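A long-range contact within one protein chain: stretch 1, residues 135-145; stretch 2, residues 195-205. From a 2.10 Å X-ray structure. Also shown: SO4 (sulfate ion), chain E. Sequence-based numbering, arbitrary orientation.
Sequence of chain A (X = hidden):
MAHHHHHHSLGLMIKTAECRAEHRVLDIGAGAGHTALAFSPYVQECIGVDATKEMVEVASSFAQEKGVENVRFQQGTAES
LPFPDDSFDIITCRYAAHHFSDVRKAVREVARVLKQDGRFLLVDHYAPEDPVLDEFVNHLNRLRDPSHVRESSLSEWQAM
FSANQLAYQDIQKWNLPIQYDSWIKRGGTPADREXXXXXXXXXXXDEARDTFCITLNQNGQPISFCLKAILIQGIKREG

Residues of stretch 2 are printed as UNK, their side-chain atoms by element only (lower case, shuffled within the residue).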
# COMPACT_ATOMS: atom_id res chain seq x y z
N GLU A 135 5.46 4.62 16.42
CA GLU A 135 6.90 4.85 16.30
C GLU A 135 7.72 3.53 16.16
O GLU A 135 8.64 3.44 15.36
CB GLU A 135 7.25 5.64 17.55
CG GLU A 135 8.62 6.08 17.80
CD GLU A 135 8.63 6.97 19.07
OE1 GLU A 135 9.68 6.99 19.77
OE2 GLU A 135 7.58 7.62 19.37
N PHE A 136 7.35 2.50 16.92
CA PHE A 136 8.08 1.23 16.90
C PHE A 136 8.06 0.61 15.51
O PHE A 136 9.10 0.23 14.95
CB PHE A 136 7.48 0.25 17.91
CG PHE A 136 8.14 -1.08 17.91
CD1 PHE A 136 7.68 -2.12 17.09
CD2 PHE A 136 9.24 -1.32 18.72
CE1 PHE A 136 8.31 -3.34 17.10
CE2 PHE A 136 9.86 -2.54 18.72
CZ PHE A 136 9.40 -3.55 17.91
N VAL A 137 6.87 0.52 14.94
CA VAL A 137 6.69 -0.10 13.66
C VAL A 137 7.22 0.75 12.52
O VAL A 137 7.77 0.21 11.57
CB VAL A 137 5.23 -0.56 13.42
CG1 VAL A 137 4.25 0.61 13.23
CG2 VAL A 137 5.18 -1.55 12.23
N ASN A 138 7.09 2.07 12.61
CA ASN A 138 7.67 2.94 11.58
C ASN A 138 9.19 2.88 11.55
O ASN A 138 9.80 2.85 10.46
CB ASN A 138 7.18 4.39 11.72
CG ASN A 138 5.90 4.63 10.95
OD1 ASN A 138 5.93 4.69 9.73
ND2 ASN A 138 4.77 4.74 11.66
N HIS A 139 9.79 2.88 12.73
CA HIS A 139 11.23 2.71 12.87
C HIS A 139 11.66 1.33 12.31
O HIS A 139 12.64 1.25 11.56
CB HIS A 139 11.68 2.87 14.34
CG HIS A 139 13.16 2.90 14.52
ND1 HIS A 139 13.96 3.87 13.95
CD2 HIS A 139 14.00 2.09 15.21
CE1 HIS A 139 15.23 3.65 14.27
NE2 HIS A 139 15.28 2.56 15.02
N LEU A 140 10.94 0.27 12.67
CA LEU A 140 11.29 -1.08 12.18
C LEU A 140 11.33 -1.10 10.66
O LEU A 140 12.30 -1.57 10.06
CB LEU A 140 10.32 -2.13 12.68
CG LEU A 140 10.48 -3.57 12.18
CD1 LEU A 140 11.81 -4.18 12.62
CD2 LEU A 140 9.34 -4.38 12.71
N ASN A 141 10.29 -0.57 10.04
CA ASN A 141 10.20 -0.58 8.58
C ASN A 141 11.22 0.36 7.89
O ASN A 141 11.76 0.03 6.82
CB ASN A 141 8.76 -0.32 8.15
CG ASN A 141 7.85 -1.55 8.32
OD1 ASN A 141 8.24 -2.69 8.05
ND2 ASN A 141 6.64 -1.32 8.76
N ARG A 142 11.51 1.51 8.50
CA ARG A 142 12.53 2.42 7.96
C ARG A 142 13.96 1.84 8.05
O ARG A 142 14.79 2.08 7.18
CB ARG A 142 12.47 3.80 8.65
CG ARG A 142 12.96 4.98 7.76
CD ARG A 142 12.39 6.37 8.30
NE ARG A 142 10.90 6.52 8.39
CZ ARG A 142 10.19 6.73 9.52
NH1 ARG A 142 10.78 6.79 10.71
NH2 ARG A 142 8.86 6.87 9.47
N LEU A 143 14.24 1.08 9.10
CA LEU A 143 15.56 0.45 9.26
C LEU A 143 15.81 -0.50 8.09
O LEU A 143 16.92 -0.58 7.55
CB LEU A 143 15.63 -0.32 10.58
CG LEU A 143 15.86 0.50 11.85
CD1 LEU A 143 15.74 -0.38 13.07
CD2 LEU A 143 17.25 1.13 11.84
N ARG A 144 14.75 -1.19 7.69
CA ARG A 144 14.86 -2.20 6.66
C ARG A 144 14.78 -1.58 5.27
O ARG A 144 15.43 -2.06 4.35
CB ARG A 144 13.78 -3.27 6.87
CG ARG A 144 13.86 -4.48 5.96
CD ARG A 144 12.70 -4.43 5.04
NE ARG A 144 12.65 -5.57 4.16
CZ ARG A 144 11.67 -5.77 3.30
NH1 ARG A 144 10.66 -4.90 3.23
NH2 ARG A 144 11.69 -6.84 2.52
N ASP A 145 14.02 -0.49 5.13
CA ASP A 145 13.76 0.11 3.81
C ASP A 145 13.88 1.63 3.91
O ASP A 145 12.94 2.30 4.31
CB ASP A 145 12.36 -0.31 3.33
CG ASP A 145 11.98 0.28 1.96
OD1 ASP A 145 12.82 0.95 1.31
OD2 ASP A 145 10.82 0.09 1.54
N UNK A 195 21.71 -5.60 12.45
CA UNK A 195 21.96 -5.67 13.89
C UNK A 195 21.05 -4.67 14.62
O UNK A 195 20.57 -4.97 15.71
c UNK A 195 25.76 -8.60 14.76
c UNK A 195 24.46 -6.52 13.90
c UNK A 195 23.44 -5.41 14.27
c UNK A 195 24.39 -7.82 14.76
n UNK A 195 25.77 -9.84 15.63
N UNK A 196 20.84 -3.49 14.02
CA UNK A 196 19.91 -2.49 14.60
C UNK A 196 18.46 -3.01 14.66
O UNK A 196 17.75 -2.80 15.64
c UNK A 196 21.28 -0.43 13.85
c UNK A 196 21.27 0.83 12.95
n UNK A 196 22.25 0.92 12.04
c UNK A 196 19.94 -1.17 13.82
o UNK A 196 20.40 1.71 13.09
N UNK A 197 18.04 -3.68 13.60
CA UNK A 197 16.70 -4.33 13.57
C UNK A 197 16.58 -5.37 14.68
O UNK A 197 15.59 -5.40 15.40
c UNK A 197 15.20 -5.89 12.30
c UNK A 197 16.25 -4.32 9.78
c UNK A 197 16.16 -3.90 11.16
c UNK A 197 16.42 -4.99 12.20
N UNK A 198 17.61 -6.20 14.85
CA UNK A 198 17.58 -7.26 15.84
C UNK A 198 17.46 -6.66 17.24
O UNK A 198 16.64 -7.11 18.03
c UNK A 198 18.86 -9.16 16.88
c UNK A 198 18.80 -8.21 15.71
c UNK A 198 18.73 -8.99 14.37
c UNK A 198 20.05 -9.71 13.97
N UNK A 199 18.26 -5.63 17.52
CA UNK A 199 18.18 -4.91 18.81
C UNK A 199 16.78 -4.31 19.05
O UNK A 199 16.24 -4.40 20.14
c UNK A 199 19.24 -3.77 18.89
c UNK A 199 19.16 -3.00 20.19
o UNK A 199 20.55 -4.32 18.77
N UNK A 200 16.21 -3.70 18.01
CA UNK A 200 14.88 -3.10 18.08
C UNK A 200 13.82 -4.13 18.47
O UNK A 200 13.01 -3.89 19.36
c UNK A 200 13.34 -1.62 16.69
n UNK A 200 11.43 -0.61 16.28
c UNK A 200 12.04 0.07 17.25
c UNK A 200 14.55 -2.49 16.71
n UNK A 200 13.19 -0.52 17.50
c UNK A 200 12.22 -1.67 15.91
N UNK A 201 13.86 -5.28 17.81
CA UNK A 201 12.91 -6.38 18.09
C UNK A 201 13.14 -7.01 19.47
O UNK A 201 12.19 -7.31 20.18
c UNK A 201 12.99 -7.46 16.99
c UNK A 201 10.94 -6.87 15.62
c UNK A 201 12.86 -8.02 14.46
c UNK A 201 12.45 -7.04 15.60
N UNK A 202 14.40 -7.20 19.84
CA UNK A 202 14.74 -7.80 21.12
C UNK A 202 14.44 -6.92 22.31
O UNK A 202 14.21 -7.43 23.40
o UNK A 202 16.74 -9.71 19.39
c UNK A 202 16.24 -8.19 21.15
c UNK A 202 16.47 -9.56 20.59
n UNK A 202 16.31 -10.57 21.43
N UNK A 203 14.47 -5.60 22.12
CA UNK A 203 14.17 -4.66 23.19
C UNK A 203 12.73 -4.11 23.15
O UNK A 203 12.40 -3.19 23.87
c UNK A 203 15.19 -3.51 23.15
n UNK A 203 17.29 -4.86 22.78
c UNK A 203 16.57 -3.94 23.51
c UNK A 203 17.38 -3.57 24.54
n UNK A 203 18.55 -4.28 24.41
c UNK A 203 18.47 -5.05 23.35
N UNK A 204 11.88 -4.70 22.31
CA UNK A 204 10.46 -4.33 22.27
C UNK A 204 9.75 -4.40 23.65
O UNK A 204 9.95 -5.34 24.40
c UNK A 204 9.72 -5.23 21.25
N UNK A 205 8.92 -3.40 23.97
CA UNK A 205 8.07 -3.47 25.17
C UNK A 205 7.13 -4.67 25.09
O UNK A 205 6.94 -5.26 24.02
o UNK A 205 6.32 -2.14 24.19
c UNK A 205 7.22 -2.22 25.27
S SO4 E . 8.14 -7.22 1.25
O1 SO4 E . 8.15 -5.79 1.54
O2 SO4 E . 7.08 -7.50 0.28
O3 SO4 E . 7.86 -8.00 2.46
O4 SO4 E . 9.45 -7.55 0.69

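Position 195 has four carbons in a row ending in a nitrogen. It does not reach stretch 1. It is lysine, K195.

Position 196 has three carbons, the third carrying one oxygen and one nitrogen. Its CB points toward stretch 1, and its oxygen lies 3.4 Å from L143 CD2. This is glutamine, Q196; the oxygen is OE1.

Position 197 has four carbons, forked at the first, with one arm two carbons long. That is isoleucine, I197. Its CG2 is 3.8 Å from L140 CD1, its CG1 is 3.7 Å from L143 CB, and its CD1 is 4.0 Å from R144 CB.

Position 198 has the same four-carbon fork, but its CB points away from stretch 1. It is a second isoleucine, I198.

Position 199 has one carbon carrying an oxygen and a carbon, and it is out of reach of stretch 1. It is threonine, T199.

Position 200 has one carbon and then a five-membered ring of three carbons and two nitrogens. One ring nitrogen is 2.8 Å from F136 O. The ring is histidine, H200, and that nitrogen is NE2, which donates a nearly straight hydrogen bond to F136 O. The F136 ring stacks, offset, on one face of the imidazole, with planes at 18°. The edge of the H139 ring meets the opposite face, with H139 CD2 3.5 Å from H200 CE1.

Position 201 has four carbons, forked at the second. It is leucine, L201. Its CD2 lies 4.1 Å from L140 CD1 and 4.3 Å from F136 CZ.

Position 202 has two carbons, the second carrying one oxygen and one nitrogen. It makes no contact with stretch 1. It is asparagine, N202.

Position 203 has one carbon and a five-membered ring with two nitrogens. It is histidine, H203. The ring leads away from stretch 1, and its ND1 makes a weak hydrogen bond to T199 O, 2.9 Å away.

Position 204 has a single carbon, 3.7 Å from F136 CE2. It is alanine, A204.

Position 205 has one carbon and then one oxygen. It is serine, S205, which caps the helix that follows.

The two helices run nearly antiparallel, their axes 9.7 Å apart at closest approach. H200 is the knob, seated among F136, H139, L140 and L143. Its hydrogen bond ties the ring to the backbone of the facing helix, while two aromatic rings cover its faces. I197 and L201, one turn apart, pack against L140 and extend the contact with apolar surface. The contact buries 523 Å², both sides summed.

Stretch 2, residues 195-205: KQIITHLNHAS
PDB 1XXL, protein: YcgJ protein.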